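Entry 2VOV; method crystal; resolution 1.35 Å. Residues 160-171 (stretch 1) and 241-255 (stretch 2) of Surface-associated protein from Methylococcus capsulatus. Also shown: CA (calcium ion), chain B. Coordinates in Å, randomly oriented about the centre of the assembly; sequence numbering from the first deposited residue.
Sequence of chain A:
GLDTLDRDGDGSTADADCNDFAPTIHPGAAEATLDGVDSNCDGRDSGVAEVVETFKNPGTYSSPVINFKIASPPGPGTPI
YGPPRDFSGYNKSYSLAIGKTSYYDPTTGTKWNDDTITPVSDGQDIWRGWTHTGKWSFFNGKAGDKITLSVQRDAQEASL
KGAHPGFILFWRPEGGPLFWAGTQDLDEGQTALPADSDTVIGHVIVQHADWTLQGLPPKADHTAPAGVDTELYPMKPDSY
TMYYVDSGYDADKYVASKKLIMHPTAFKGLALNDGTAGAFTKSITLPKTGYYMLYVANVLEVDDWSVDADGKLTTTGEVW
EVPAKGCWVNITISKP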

# COMPACT_ATOMS: atom_id res chain seq x y z
N LEU A 160 19.21 7.39 -11.58
CA LEU A 160 18.89 6.07 -12.13
C LEU A 160 17.38 5.97 -12.33
O LEU A 160 16.61 6.14 -11.39
CB LEU A 160 19.38 4.96 -11.20
CG LEU A 160 20.90 4.93 -10.94
CD1 LEU A 160 21.25 3.85 -9.94
CD2 LEU A 160 21.65 4.73 -12.24
N LYS A 161 16.97 5.73 -13.57
CA LYS A 161 15.54 5.70 -13.88
C LYS A 161 14.93 4.35 -13.51
O LYS A 161 15.55 3.31 -13.69
CB LYS A 161 15.31 5.95 -15.37
CG LYS A 161 15.95 7.22 -15.91
CD LYS A 161 15.69 7.35 -17.42
CE LYS A 161 16.06 8.73 -17.97
NZ LYS A 161 17.52 8.97 -17.85
N GLY A 162 13.70 4.37 -12.99
CA GLY A 162 13.00 3.13 -12.68
C GLY A 162 11.78 3.34 -11.81
O GLY A 162 10.74 2.72 -12.02
N ALA A 163 11.93 4.21 -10.81
CA ALA A 163 10.84 4.47 -9.88
C ALA A 163 9.68 5.21 -10.53
O ALA A 163 9.88 6.16 -11.29
CB ALA A 163 11.36 5.28 -8.69
N HIS A 164 8.48 4.75 -10.21
CA HIS A 164 7.24 5.49 -10.42
C HIS A 164 6.43 5.18 -9.17
O HIS A 164 5.59 4.27 -9.17
CB HIS A 164 6.46 5.01 -11.65
CG HIS A 164 7.07 5.42 -12.96
ND1 HIS A 164 7.18 6.74 -13.36
CD2 HIS A 164 7.54 4.67 -13.99
CE1 HIS A 164 7.73 6.78 -14.56
NE2 HIS A 164 7.96 5.54 -14.97
N PRO A 165 6.69 5.91 -8.08
CA PRO A 165 6.08 5.50 -6.82
C PRO A 165 4.58 5.73 -6.80
O PRO A 165 4.07 6.66 -7.42
CB PRO A 165 6.75 6.41 -5.78
CG PRO A 165 7.84 7.13 -6.47
CD PRO A 165 7.60 7.06 -7.94
N GLY A 166 3.89 4.86 -6.07
CA GLY A 166 2.46 5.00 -5.79
C GLY A 166 2.21 4.77 -4.31
O GLY A 166 3.06 4.22 -3.60
N PHE A 167 1.04 5.20 -3.83
CA PHE A 167 0.70 5.04 -2.42
C PHE A 167 -0.75 4.66 -2.21
O PHE A 167 -1.59 4.90 -3.08
CB PHE A 167 1.01 6.32 -1.63
CG PHE A 167 -0.06 7.39 -1.74
CD1 PHE A 167 -0.98 7.58 -0.72
CD2 PHE A 167 -0.14 8.20 -2.87
CE1 PHE A 167 -1.95 8.56 -0.81
CE2 PHE A 167 -1.12 9.18 -2.97
CZ PHE A 167 -2.02 9.36 -1.94
N ILE A 168 -1.02 4.07 -1.05
CA ILE A 168 -2.37 3.99 -0.52
C ILE A 168 -2.29 4.42 0.93
O ILE A 168 -1.38 4.00 1.64
CB ILE A 168 -2.97 2.56 -0.55
CG1 ILE A 168 -2.74 1.86 -1.89
CG2 ILE A 168 -4.47 2.62 -0.25
CD1 ILE A 168 -2.89 0.33 -1.78
N LEU A 169 -3.23 5.25 1.35
CA LEU A 169 -3.34 5.71 2.72
C LEU A 169 -4.64 5.19 3.31
O LEU A 169 -5.71 5.39 2.73
CB LEU A 169 -3.30 7.24 2.78
CG LEU A 169 -3.37 7.84 4.19
CD1 LEU A 169 -2.17 7.44 5.03
CD2 LEU A 169 -3.48 9.37 4.10
N PHE A 170 -4.53 4.52 4.46
CA PHE A 170 -5.68 3.95 5.16
C PHE A 170 -5.81 4.59 6.54
O PHE A 170 -4.81 4.97 7.17
CB PHE A 170 -5.49 2.46 5.41
CG PHE A 170 -5.41 1.62 4.16
CD1 PHE A 170 -6.57 1.14 3.54
CD2 PHE A 170 -4.18 1.27 3.62
CE1 PHE A 170 -6.49 0.35 2.41
CE2 PHE A 170 -4.09 0.47 2.50
CZ PHE A 170 -5.25 0.01 1.89
N TRP A 171 -7.04 4.65 7.03
CA TRP A 171 -7.33 5.03 8.39
C TRP A 171 -7.72 3.78 9.18
O TRP A 171 -8.54 2.97 8.71
CB TRP A 171 -8.46 6.04 8.41
CG TRP A 171 -8.86 6.48 9.79
CD1 TRP A 171 -8.05 7.00 10.77
CD2 TRP A 171 -10.19 6.46 10.34
NE1 TRP A 171 -8.80 7.30 11.89
CE2 TRP A 171 -10.12 6.98 11.65
CE3 TRP A 171 -11.44 6.06 9.84
CZ2 TRP A 171 -11.24 7.10 12.48
CZ3 TRP A 171 -12.56 6.18 10.66
CH2 TRP A 171 -12.45 6.69 11.96
N THR A 241 -11.81 -3.41 9.33
CA THR A 241 -11.75 -2.68 8.07
C THR A 241 -10.63 -1.64 8.11
O THR A 241 -10.47 -0.92 9.10
CB THR A 241 -13.10 -1.99 7.78
OG1 THR A 241 -14.13 -2.98 7.67
CG2 THR A 241 -13.06 -1.16 6.50
N MET A 242 -9.84 -1.63 7.06
CA MET A 242 -8.88 -0.55 6.80
C MET A 242 -9.56 0.41 5.84
O MET A 242 -9.88 0.05 4.71
CB MET A 242 -7.60 -1.13 6.20
CG MET A 242 -6.90 -2.12 7.12
SD MET A 242 -5.54 -3.04 6.36
CE MET A 242 -4.38 -1.73 5.97
N TYR A 243 -9.85 1.63 6.31
CA TYR A 243 -10.66 2.56 5.54
C TYR A 243 -9.81 3.35 4.56
O TYR A 243 -8.78 3.92 4.93
CB TYR A 243 -11.45 3.51 6.45
CG TYR A 243 -12.56 2.77 7.18
CD1 TYR A 243 -13.83 2.65 6.61
CD2 TYR A 243 -12.33 2.13 8.38
CE1 TYR A 243 -14.85 1.95 7.26
CE2 TYR A 243 -13.33 1.42 9.03
CZ TYR A 243 -14.58 1.35 8.46
OH TYR A 243 -15.58 0.62 9.10
N TYR A 244 -10.24 3.36 3.30
CA TYR A 244 -9.54 4.09 2.26
C TYR A 244 -9.57 5.59 2.54
O TYR A 244 -10.64 6.15 2.78
CB TYR A 244 -10.19 3.82 0.92
CG TYR A 244 -9.60 4.60 -0.23
CD1 TYR A 244 -8.48 4.14 -0.89
CD2 TYR A 244 -10.18 5.78 -0.67
CE1 TYR A 244 -7.93 4.83 -1.94
CE2 TYR A 244 -9.64 6.49 -1.73
CZ TYR A 244 -8.52 6.00 -2.37
OH TYR A 244 -8.00 6.70 -3.43
N VAL A 245 -8.41 6.24 2.50
CA VAL A 245 -8.34 7.70 2.59
C VAL A 245 -7.97 8.32 1.24
O VAL A 245 -8.65 9.21 0.75
CB VAL A 245 -7.33 8.14 3.67
CG1 VAL A 245 -7.27 9.67 3.75
CG2 VAL A 245 -7.70 7.52 5.03
N ASP A 246 -6.89 7.83 0.65
CA ASP A 246 -6.41 8.37 -0.62
C ASP A 246 -5.43 7.40 -1.25
O ASP A 246 -4.91 6.51 -0.57
CB ASP A 246 -5.76 9.75 -0.40
CG ASP A 246 -5.70 10.61 -1.66
OD1 ASP A 246 -6.27 10.22 -2.71
OD2 ASP A 246 -5.07 11.69 -1.59
N SER A 247 -5.19 7.54 -2.54
CA SER A 247 -4.18 6.75 -3.24
C SER A 247 -3.83 7.49 -4.51
O SER A 247 -4.57 8.37 -4.95
CB SER A 247 -4.66 5.32 -3.54
OG SER A 247 -5.80 5.33 -4.39
N GLY A 248 -2.71 7.11 -5.13
CA GLY A 248 -2.24 7.80 -6.32
C GLY A 248 -0.91 7.23 -6.73
O GLY A 248 -0.24 6.55 -5.96
N TYR A 249 -0.50 7.52 -7.96
CA TYR A 249 0.82 7.07 -8.43
C TYR A 249 1.42 8.07 -9.42
O TYR A 249 0.70 8.82 -10.10
CB TYR A 249 0.75 5.66 -9.06
CG TYR A 249 -0.02 5.66 -10.36
CD1 TYR A 249 0.63 5.79 -11.57
CD2 TYR A 249 -1.40 5.55 -10.35
CE1 TYR A 249 -0.08 5.81 -12.75
CE2 TYR A 249 -2.13 5.59 -11.53
CZ TYR A 249 -1.46 5.72 -12.72
OH TYR A 249 -2.17 5.75 -13.91
N ASP A 250 2.74 8.06 -9.52
CA ASP A 250 3.46 8.89 -10.47
C ASP A 250 3.20 8.39 -11.88
O ASP A 250 3.64 7.31 -12.25
CB ASP A 250 4.96 8.79 -10.17
CG ASP A 250 5.82 9.42 -11.25
OD1 ASP A 250 5.44 10.49 -11.76
OD2 ASP A 250 6.87 8.85 -11.58
N ALA A 251 2.50 9.19 -12.67
CA ALA A 251 2.12 8.79 -14.03
C ALA A 251 2.99 9.46 -15.10
O ALA A 251 2.74 9.31 -16.29
CB ALA A 251 0.64 9.09 -14.27
N ASP A 252 4.01 10.20 -14.67
CA ASP A 252 4.90 10.88 -15.62
C ASP A 252 5.95 9.91 -16.11
O ASP A 252 6.79 9.44 -15.34
CB ASP A 252 5.58 12.07 -14.96
CG ASP A 252 4.59 13.09 -14.48
OD1 ASP A 252 3.94 13.71 -15.33
OD2 ASP A 252 4.45 13.26 -13.25
N LYS A 253 5.90 9.57 -17.40
CA LYS A 253 6.80 8.57 -17.95
C LYS A 253 8.19 9.13 -18.19
O LYS A 253 8.35 10.32 -18.50
CB LYS A 253 6.23 8.04 -19.26
CG LYS A 253 5.03 7.14 -19.04
CD LYS A 253 4.56 6.56 -20.35
CE LYS A 253 4.05 7.67 -21.24
NZ LYS A 253 3.31 7.11 -22.41
N TYR A 254 9.20 8.28 -18.03
CA TYR A 254 10.55 8.67 -18.40
C TYR A 254 10.68 8.83 -19.91
O TYR A 254 11.41 9.71 -20.38
CB TYR A 254 11.56 7.62 -17.94
CG TYR A 254 11.71 7.51 -16.43
CD1 TYR A 254 12.53 8.39 -15.73
CD2 TYR A 254 11.05 6.49 -15.72
CE1 TYR A 254 12.69 8.27 -14.36
CE2 TYR A 254 11.21 6.37 -14.35
CZ TYR A 254 12.02 7.27 -13.68
OH TYR A 254 12.18 7.16 -12.32
N VAL A 255 10.00 7.97 -20.66
CA VAL A 255 10.08 7.96 -22.12
C VAL A 255 8.66 7.97 -22.66
O VAL A 255 7.86 7.09 -22.34
CB VAL A 255 10.80 6.70 -22.62
CG1 VAL A 255 10.85 6.67 -24.16
CG2 VAL A 255 12.20 6.58 -22.02
CA CA B . 5.58 12.80 -11.26
O HOH W 1 3.42 12.80 -10.33

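Segments far apart in sequence are often joined by a backbone ladder, with side chains then specialising beyond one end of it; these two stretches, which bury 1114 Å² between them, illustrate the principle. Strand 165-171 pairs antiparallel with the strand that contains Tyr 243 to Tyr 249. Trp 171 N to Tyr 243 O (2.8 Å) and Tyr 243 N to Trp 171 O (3.0 Å) close one hydrogen-bonded pair; Phe 167 N to Gly 248 O (2.8 Å) and Gly 248 N to Phe 167 O (3.2 Å) close another, and Asp 250 N reaches Pro 165 O (2.9 Å). Between Leu 169 and Phe 170 the register slips by one residue. At this bulge Leu 169 O accepts from Val 245 N (2.8 Å) and, weakly, from Asp 246 N (3.4 Å), while Leu 169 N donates to Asp 246 O (2.8 Å).

Apolar packing follows the alternation of the strands. Phe 167, Leu 169 and Trp 171 share one face, and the Phe 167 ring lies over Ser 247 CA, 3.8 Å from the ring centroid. Gly 248 suits this place, since an ideal CB there would fall only 3.3 Å from Phe 167 CE2. Val 245, at the bulge, sends CG1 to Leu 169 CD2 and CG2 to Trp 171 CB, both 3.8 Å. On the face bearing Ile 168, Phe 170 receives Met 242 CE 4.0 Å above its ring centroid.

Beyond the ladder, side chains take over. Tyr 254 OH donates to Ala 163 O (2.7 Å) and accepts a weak bond from Gly 162 N (3.2 Å), while Lys 161 CB sits 3.7 Å from the Tyr 254 ring centroid, over its face. His 164 ND1 donates to Asp 250 OD2 (2.8 Å). The other carboxylate oxygen, Asp 250 OD1, binds the calcium ion at 2.4 Å, so one aspartate links metal site and interface.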